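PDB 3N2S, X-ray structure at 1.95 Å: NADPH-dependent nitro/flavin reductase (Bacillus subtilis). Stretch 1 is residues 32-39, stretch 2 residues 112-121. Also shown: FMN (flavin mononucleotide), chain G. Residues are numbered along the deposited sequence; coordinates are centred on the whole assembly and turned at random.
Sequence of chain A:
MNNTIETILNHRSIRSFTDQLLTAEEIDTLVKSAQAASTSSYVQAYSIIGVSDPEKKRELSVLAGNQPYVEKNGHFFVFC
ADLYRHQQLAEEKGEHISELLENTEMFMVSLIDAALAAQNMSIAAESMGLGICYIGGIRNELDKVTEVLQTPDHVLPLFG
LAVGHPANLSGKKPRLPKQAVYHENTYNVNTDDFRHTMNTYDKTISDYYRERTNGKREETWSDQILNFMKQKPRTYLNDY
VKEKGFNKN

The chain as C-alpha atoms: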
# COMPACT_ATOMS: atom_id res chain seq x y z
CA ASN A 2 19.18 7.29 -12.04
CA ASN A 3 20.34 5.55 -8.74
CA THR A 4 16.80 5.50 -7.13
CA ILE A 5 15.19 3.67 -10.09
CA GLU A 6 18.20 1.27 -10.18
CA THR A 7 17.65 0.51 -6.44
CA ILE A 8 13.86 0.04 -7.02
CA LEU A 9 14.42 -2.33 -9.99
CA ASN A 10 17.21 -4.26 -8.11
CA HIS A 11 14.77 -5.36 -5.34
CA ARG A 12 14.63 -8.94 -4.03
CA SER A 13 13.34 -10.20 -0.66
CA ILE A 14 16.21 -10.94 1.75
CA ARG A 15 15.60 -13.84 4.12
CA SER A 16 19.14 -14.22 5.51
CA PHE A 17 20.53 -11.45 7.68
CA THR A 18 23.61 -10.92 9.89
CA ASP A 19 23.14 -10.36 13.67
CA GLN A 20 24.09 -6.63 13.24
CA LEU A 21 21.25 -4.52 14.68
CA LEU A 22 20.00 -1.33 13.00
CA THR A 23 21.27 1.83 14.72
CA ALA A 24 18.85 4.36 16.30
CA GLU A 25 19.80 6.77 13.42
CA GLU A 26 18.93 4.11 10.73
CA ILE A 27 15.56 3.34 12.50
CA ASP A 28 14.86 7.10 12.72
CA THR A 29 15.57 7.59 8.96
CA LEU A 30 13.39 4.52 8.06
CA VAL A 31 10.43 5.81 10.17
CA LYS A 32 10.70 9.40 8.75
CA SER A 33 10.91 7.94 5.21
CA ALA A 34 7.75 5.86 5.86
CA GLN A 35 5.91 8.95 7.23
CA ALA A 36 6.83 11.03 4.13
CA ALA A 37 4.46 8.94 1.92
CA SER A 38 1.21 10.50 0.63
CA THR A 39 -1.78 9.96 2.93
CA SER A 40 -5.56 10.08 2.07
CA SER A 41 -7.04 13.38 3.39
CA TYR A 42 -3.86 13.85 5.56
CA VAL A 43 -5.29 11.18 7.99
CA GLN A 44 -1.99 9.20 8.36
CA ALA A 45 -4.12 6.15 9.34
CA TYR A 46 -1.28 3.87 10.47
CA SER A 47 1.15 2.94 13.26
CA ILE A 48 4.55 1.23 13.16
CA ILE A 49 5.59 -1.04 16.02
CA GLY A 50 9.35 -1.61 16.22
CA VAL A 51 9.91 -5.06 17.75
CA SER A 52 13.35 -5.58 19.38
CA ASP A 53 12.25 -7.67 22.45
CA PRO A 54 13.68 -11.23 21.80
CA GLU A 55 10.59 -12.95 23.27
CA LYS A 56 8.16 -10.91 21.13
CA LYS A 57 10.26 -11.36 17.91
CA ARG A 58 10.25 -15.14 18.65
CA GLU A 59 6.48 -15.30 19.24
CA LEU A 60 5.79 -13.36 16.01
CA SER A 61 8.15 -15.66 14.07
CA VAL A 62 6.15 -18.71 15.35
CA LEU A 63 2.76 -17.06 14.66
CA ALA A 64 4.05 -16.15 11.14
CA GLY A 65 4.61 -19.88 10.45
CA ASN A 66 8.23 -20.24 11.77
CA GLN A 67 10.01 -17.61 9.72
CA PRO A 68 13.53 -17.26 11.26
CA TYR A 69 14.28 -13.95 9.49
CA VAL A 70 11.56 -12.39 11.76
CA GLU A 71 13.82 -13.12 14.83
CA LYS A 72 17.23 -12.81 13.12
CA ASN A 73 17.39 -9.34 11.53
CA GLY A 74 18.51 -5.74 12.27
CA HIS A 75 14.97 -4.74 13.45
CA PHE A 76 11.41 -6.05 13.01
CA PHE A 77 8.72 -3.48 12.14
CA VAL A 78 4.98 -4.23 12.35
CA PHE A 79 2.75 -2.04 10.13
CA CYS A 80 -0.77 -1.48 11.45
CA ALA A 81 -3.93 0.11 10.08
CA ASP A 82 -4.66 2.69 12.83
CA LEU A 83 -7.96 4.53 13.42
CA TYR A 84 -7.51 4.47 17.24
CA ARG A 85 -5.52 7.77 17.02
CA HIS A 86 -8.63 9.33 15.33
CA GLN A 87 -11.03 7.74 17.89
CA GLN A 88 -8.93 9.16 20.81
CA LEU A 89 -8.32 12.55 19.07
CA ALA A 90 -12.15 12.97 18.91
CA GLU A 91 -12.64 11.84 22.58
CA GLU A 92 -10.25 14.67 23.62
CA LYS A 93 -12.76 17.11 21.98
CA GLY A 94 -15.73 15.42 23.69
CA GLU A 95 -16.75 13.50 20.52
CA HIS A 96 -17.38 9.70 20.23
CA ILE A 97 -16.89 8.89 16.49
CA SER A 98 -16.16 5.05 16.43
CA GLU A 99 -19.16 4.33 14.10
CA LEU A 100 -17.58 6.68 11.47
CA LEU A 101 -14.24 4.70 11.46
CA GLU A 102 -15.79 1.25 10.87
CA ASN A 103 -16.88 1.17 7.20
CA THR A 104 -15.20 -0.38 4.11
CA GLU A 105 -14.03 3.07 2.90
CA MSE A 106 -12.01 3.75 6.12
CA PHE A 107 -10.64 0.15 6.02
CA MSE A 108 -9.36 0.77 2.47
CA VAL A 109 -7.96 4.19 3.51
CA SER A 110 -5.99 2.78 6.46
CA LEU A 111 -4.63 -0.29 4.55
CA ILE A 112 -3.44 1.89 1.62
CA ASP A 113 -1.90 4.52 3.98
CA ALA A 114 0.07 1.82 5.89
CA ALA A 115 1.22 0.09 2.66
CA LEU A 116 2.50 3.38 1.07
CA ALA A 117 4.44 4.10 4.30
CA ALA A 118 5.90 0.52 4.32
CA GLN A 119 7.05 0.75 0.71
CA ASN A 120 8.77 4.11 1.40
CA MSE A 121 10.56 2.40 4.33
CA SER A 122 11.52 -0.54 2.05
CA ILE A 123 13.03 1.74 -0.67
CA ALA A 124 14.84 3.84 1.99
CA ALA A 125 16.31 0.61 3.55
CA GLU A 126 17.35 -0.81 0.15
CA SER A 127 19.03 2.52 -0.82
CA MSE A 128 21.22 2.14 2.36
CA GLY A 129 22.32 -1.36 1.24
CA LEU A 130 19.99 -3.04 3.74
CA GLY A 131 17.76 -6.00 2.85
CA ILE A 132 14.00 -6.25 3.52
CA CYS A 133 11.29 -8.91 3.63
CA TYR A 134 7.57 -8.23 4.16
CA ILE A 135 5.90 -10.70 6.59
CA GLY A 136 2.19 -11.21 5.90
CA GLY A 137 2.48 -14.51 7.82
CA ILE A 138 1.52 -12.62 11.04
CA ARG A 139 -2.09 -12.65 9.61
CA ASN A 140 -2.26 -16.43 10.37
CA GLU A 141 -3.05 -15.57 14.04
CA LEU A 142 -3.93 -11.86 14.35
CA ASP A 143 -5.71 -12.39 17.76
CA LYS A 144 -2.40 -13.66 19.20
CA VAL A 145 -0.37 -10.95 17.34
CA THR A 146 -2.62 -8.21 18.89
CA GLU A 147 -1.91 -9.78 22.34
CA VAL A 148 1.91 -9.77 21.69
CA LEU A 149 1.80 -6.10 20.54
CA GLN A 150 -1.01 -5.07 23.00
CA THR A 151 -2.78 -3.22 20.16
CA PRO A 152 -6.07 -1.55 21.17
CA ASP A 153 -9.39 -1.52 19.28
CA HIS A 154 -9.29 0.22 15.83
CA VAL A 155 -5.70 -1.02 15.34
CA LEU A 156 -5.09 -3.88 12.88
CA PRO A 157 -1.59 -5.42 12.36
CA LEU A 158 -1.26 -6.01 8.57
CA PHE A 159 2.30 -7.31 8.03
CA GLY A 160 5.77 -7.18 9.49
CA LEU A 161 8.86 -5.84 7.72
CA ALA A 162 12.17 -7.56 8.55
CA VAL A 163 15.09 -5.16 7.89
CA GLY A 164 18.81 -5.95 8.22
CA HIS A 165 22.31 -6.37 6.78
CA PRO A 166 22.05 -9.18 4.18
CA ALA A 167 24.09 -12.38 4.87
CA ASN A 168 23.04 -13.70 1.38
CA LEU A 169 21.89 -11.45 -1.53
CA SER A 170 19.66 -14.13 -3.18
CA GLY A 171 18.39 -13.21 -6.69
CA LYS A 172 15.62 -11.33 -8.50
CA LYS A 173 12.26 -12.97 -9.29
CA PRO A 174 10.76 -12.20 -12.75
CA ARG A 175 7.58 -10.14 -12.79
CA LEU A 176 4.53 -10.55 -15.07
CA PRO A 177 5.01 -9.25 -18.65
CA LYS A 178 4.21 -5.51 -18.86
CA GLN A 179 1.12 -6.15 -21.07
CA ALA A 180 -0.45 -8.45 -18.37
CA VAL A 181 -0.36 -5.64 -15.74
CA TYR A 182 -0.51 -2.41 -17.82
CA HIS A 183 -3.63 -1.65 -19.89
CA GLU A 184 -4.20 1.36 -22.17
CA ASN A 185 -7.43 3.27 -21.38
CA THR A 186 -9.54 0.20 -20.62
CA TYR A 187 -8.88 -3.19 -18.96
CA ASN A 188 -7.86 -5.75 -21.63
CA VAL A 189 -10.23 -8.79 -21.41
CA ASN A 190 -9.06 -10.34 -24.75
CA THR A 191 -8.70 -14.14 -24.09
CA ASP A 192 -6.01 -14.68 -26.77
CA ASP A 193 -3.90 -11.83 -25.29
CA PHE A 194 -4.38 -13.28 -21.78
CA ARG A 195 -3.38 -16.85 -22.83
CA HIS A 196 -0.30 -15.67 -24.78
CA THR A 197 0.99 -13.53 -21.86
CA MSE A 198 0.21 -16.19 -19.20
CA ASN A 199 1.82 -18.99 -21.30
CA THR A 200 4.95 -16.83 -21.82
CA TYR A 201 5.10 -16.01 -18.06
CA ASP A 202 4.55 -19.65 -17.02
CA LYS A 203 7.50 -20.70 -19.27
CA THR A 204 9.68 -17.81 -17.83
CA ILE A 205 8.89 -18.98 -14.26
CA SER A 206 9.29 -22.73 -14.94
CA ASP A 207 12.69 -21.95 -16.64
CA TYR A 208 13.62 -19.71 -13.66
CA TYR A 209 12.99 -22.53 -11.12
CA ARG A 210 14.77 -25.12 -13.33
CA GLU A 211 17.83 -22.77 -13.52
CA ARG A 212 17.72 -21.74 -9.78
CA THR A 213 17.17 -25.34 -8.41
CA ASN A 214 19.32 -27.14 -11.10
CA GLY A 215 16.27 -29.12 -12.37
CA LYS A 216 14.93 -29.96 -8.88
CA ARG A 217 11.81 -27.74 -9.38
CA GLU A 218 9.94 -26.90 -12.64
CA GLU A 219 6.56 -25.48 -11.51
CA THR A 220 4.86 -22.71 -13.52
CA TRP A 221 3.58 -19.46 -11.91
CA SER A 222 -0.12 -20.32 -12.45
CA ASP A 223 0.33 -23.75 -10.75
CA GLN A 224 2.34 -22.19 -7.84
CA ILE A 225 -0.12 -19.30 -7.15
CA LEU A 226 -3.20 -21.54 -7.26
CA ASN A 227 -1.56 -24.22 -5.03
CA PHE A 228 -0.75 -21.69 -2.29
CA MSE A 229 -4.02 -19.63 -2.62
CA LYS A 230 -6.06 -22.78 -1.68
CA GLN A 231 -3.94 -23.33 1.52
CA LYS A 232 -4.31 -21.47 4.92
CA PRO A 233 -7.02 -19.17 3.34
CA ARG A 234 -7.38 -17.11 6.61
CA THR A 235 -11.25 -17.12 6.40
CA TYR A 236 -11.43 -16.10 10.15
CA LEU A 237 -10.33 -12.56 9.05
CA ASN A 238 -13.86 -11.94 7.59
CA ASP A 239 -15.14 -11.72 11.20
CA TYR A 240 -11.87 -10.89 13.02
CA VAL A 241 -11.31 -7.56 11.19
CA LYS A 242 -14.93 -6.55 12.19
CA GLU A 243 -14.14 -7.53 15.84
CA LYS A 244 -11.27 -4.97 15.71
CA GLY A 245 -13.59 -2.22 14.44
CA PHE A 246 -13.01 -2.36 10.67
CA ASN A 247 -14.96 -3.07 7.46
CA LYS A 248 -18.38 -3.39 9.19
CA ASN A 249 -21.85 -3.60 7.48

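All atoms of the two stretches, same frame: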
# COMPACT_ATOMS: atom_id res chain seq x y z
N LYS A 32 10.95 8.12 9.44
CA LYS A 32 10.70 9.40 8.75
C LYS A 32 10.40 9.18 7.27
O LYS A 32 9.53 9.86 6.71
CB LYS A 32 11.91 10.37 8.91
CG LYS A 32 12.06 10.94 10.33
CD LYS A 32 13.34 11.75 10.49
CE LYS A 32 13.41 13.02 9.68
NZ LYS A 32 14.80 13.55 9.59
N SER A 33 11.13 8.26 6.62
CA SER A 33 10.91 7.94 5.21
C SER A 33 9.51 7.38 5.00
O SER A 33 8.81 7.82 4.08
CB SER A 33 11.95 6.93 4.73
OG SER A 33 13.24 7.54 4.71
N ALA A 34 9.09 6.46 5.87
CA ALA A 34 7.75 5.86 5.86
C ALA A 34 6.70 6.97 5.98
O ALA A 34 5.79 7.05 5.16
CB ALA A 34 7.61 4.89 7.04
N GLN A 35 6.86 7.86 6.99
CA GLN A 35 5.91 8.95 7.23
C GLN A 35 5.76 9.92 6.08
O GLN A 35 4.69 10.49 5.93
CB GLN A 35 6.28 9.72 8.51
CG GLN A 35 6.13 8.91 9.79
CD GLN A 35 6.27 9.84 10.96
OE1 GLN A 35 5.29 10.43 11.43
NE2 GLN A 35 7.48 9.92 11.48
N ALA A 36 6.81 10.09 5.26
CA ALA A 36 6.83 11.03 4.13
C ALA A 36 5.90 10.64 2.98
O ALA A 36 5.65 11.46 2.10
CB ALA A 36 8.26 11.19 3.62
N ALA A 37 5.37 9.40 2.98
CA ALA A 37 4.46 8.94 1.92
C ALA A 37 3.18 9.77 1.92
O ALA A 37 2.77 10.30 2.96
CB ALA A 37 4.10 7.46 2.15
N SER A 38 2.53 9.87 0.76
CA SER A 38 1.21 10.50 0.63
C SER A 38 0.25 9.77 1.57
O SER A 38 0.47 8.60 1.91
CB SER A 38 0.69 10.34 -0.80
OG SER A 38 1.50 11.05 -1.72
N THR A 39 -0.79 10.47 1.99
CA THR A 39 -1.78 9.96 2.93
C THR A 39 -3.17 10.54 2.59
O THR A 39 -3.30 11.76 2.46
CB THR A 39 -1.34 10.23 4.39
OG1 THR A 39 -2.48 10.05 5.22
CG2 THR A 39 -0.80 11.67 4.59
N ILE A 112 -4.23 1.20 2.65
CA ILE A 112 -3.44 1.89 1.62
C ILE A 112 -2.41 2.82 2.28
O ILE A 112 -1.25 2.80 1.91
CB ILE A 112 -4.35 2.61 0.58
CG1 ILE A 112 -5.15 1.54 -0.24
CG2 ILE A 112 -3.52 3.53 -0.34
CD1 ILE A 112 -6.40 2.10 -0.98
N ASP A 113 -2.83 3.61 3.28
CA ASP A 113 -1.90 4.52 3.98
C ASP A 113 -0.71 3.75 4.57
O ASP A 113 0.42 4.17 4.39
CB ASP A 113 -2.64 5.29 5.09
CG ASP A 113 -3.04 6.72 4.73
OD1 ASP A 113 -3.21 7.02 3.52
OD2 ASP A 113 -3.21 7.53 5.67
N ALA A 114 -0.98 2.65 5.28
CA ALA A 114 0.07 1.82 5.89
C ALA A 114 0.99 1.21 4.85
O ALA A 114 2.20 1.17 5.06
CB ALA A 114 -0.55 0.71 6.74
N ALA A 115 0.41 0.71 3.73
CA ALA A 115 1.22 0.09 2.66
C ALA A 115 2.14 1.13 1.97
O ALA A 115 3.31 0.82 1.73
CB ALA A 115 0.32 -0.59 1.63
N LEU A 116 1.64 2.35 1.69
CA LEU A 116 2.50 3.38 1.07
C LEU A 116 3.67 3.72 1.99
O LEU A 116 4.80 3.83 1.53
CB LEU A 116 1.73 4.67 0.72
CG LEU A 116 0.48 4.57 -0.16
CD1 LEU A 116 -0.12 5.95 -0.42
CD2 LEU A 116 0.73 3.84 -1.45
N ALA A 117 3.39 3.83 3.31
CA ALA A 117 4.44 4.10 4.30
C ALA A 117 5.48 2.95 4.32
O ALA A 117 6.69 3.21 4.34
CB ALA A 117 3.81 4.26 5.69
N ALA A 118 5.01 1.68 4.30
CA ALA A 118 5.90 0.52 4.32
C ALA A 118 6.80 0.47 3.11
O ALA A 118 7.97 0.11 3.23
CB ALA A 118 5.10 -0.78 4.44
N GLN A 119 6.25 0.78 1.92
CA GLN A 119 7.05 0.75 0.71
C GLN A 119 8.10 1.86 0.66
O GLN A 119 9.20 1.63 0.16
CB GLN A 119 6.21 0.62 -0.57
CG GLN A 119 7.04 0.31 -1.83
CD GLN A 119 7.99 -0.88 -1.77
OE1 GLN A 119 9.05 -0.88 -2.42
NE2 GLN A 119 7.68 -1.91 -1.01
N ASN A 120 7.79 3.03 1.25
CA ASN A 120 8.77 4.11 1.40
C ASN A 120 9.91 3.63 2.31
O ASN A 120 11.09 3.84 2.00
CB ASN A 120 8.13 5.35 2.01
CG ASN A 120 7.90 6.47 1.01
OD1 ASN A 120 7.49 7.57 1.37
ND2 ASN A 120 8.14 6.21 -0.24
N MSE A 121 9.55 2.96 3.43
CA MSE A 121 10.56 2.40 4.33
C MSE A 121 11.43 1.37 3.60
O MSE A 121 12.66 1.37 3.78
CB MSE A 121 9.92 1.74 5.59
CG MSE A 121 10.98 1.19 6.55
SE MSE A 121 10.34 0.43 8.19
CE MSE A 121 9.77 2.10 9.13
N1 FMN G . -5.24 14.54 -3.10
C2 FMN G . -6.16 15.13 -3.94
O2 FMN G . -6.05 16.32 -4.26
N3 FMN G . -7.22 14.42 -4.38
C4 FMN G . -7.49 13.11 -4.16
O4 FMN G . -8.45 12.54 -4.60
C4A FMN G . -6.50 12.42 -3.30
N5 FMN G . -6.62 11.13 -3.06
C5A FMN G . -5.58 10.50 -2.35
C6 FMN G . -5.68 9.08 -2.20
C7 FMN G . -4.64 8.36 -1.60
C7M FMN G . -4.74 6.86 -1.52
C8 FMN G . -3.49 9.08 -1.03
C8M FMN G . -2.41 8.38 -0.36
C9 FMN G . -3.42 10.49 -1.15
C9A FMN G . -4.46 11.22 -1.80
N10 FMN G . -4.39 12.61 -2.04
C10 FMN G . -5.34 13.26 -2.80
C1' FMN G . -3.24 13.39 -1.56
C2' FMN G . -3.35 13.63 -0.06
O2' FMN G . -4.33 14.64 0.12
C3' FMN G . -1.99 14.14 0.41
O3' FMN G . -1.04 13.08 0.26
C4' FMN G . -2.02 14.64 1.90
O4' FMN G . -2.77 15.87 1.98
C5' FMN G . -0.58 14.92 2.43
O5' FMN G . -0.02 15.93 1.59
P FMN G . 1.37 15.69 0.85
O1P FMN G . 1.50 16.91 -0.07
O2P FMN G . 1.21 14.49 -0.14
O3P FMN G . 2.52 15.41 1.81
O HOH W 1 0.65 6.95 4.04

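The contact is a close, alanine-mediated packing of a helix end and the loop that follows it against a second helix, with one side-chain hydrogen bond, from Thr 39 to Asp 113, and a flavin lying beside that same end. About 435 Å² is buried, both sides summed, and the touching residues are at least 74 positions apart in sequence.

The tightest backbone approach is at Ala 34 and Ala 117, whose CA atoms are 4.1 Å apart. At that spacing the main chains themselves meet, and the evidence is a reciprocal pair of CA-H...O contacts: Ala 34 CA lies 3.2 Å from Ala 117 O (angle at H 134°), and Ala 117 CA lies 3.4 Å from Ala 34 O (138°). Both carbonyls also accept a backbone hydrogen bond within their own stretch, from Met 121 N in the case of Ala 117 O and from Ala 37 N in the case of Ala 34 O. The methyls add apolar contact, with Ala 34 CB 4.1 Å from Ala 117 CB and equally 4.1 Å from CE of Met 121, a selenomethionine with an extended chi1 and chi2 (t, t).

Further along, Ala 37 directs its CA-to-CB bond toward the second helix, where its CB sits 3.9 Å from Leu 116 CB. Leu 116 points back toward stretch 1, and its CD1 reaches Ser 38 O at 3.6 Å.

Asn 120 shows why distance alone is insufficient evidence. Its OD1 is 3.0 Å from Ser 33 O, but both atoms are acceptors; the same OD1 is 3.2 Å from Ala 37 N, but the angle is poor. Neither pair is a hydrogen bond, whereas Asn 120 ND2 is satisfied elsewhere in the structure.

The polar link comes at the loop end. Thr 39 OG1 donates to Asp 113 OD2 at 2.7 Å, although the CA atoms of these residues are 5.5 Å apart and both CA-to-CB bonds point sideways; the end of the aspartate side chain comes nearer and closes the gap. A water oxygen lies 2.7 Å from Ser 38 O and 2.8 Å from Asp 113 O, within hydrogen-bonding distance of both main chains.

Both stretches touch the FMN cofactor, in keeping with a flavin reductase. Thr 39 N donates to FMN O3' at 3.1 Å with an angle of 161°, while Leu 116 CD1 packs 3.3 Å from FMN C8M and Ile 112 CG2 3.7 Å from FMN C7M.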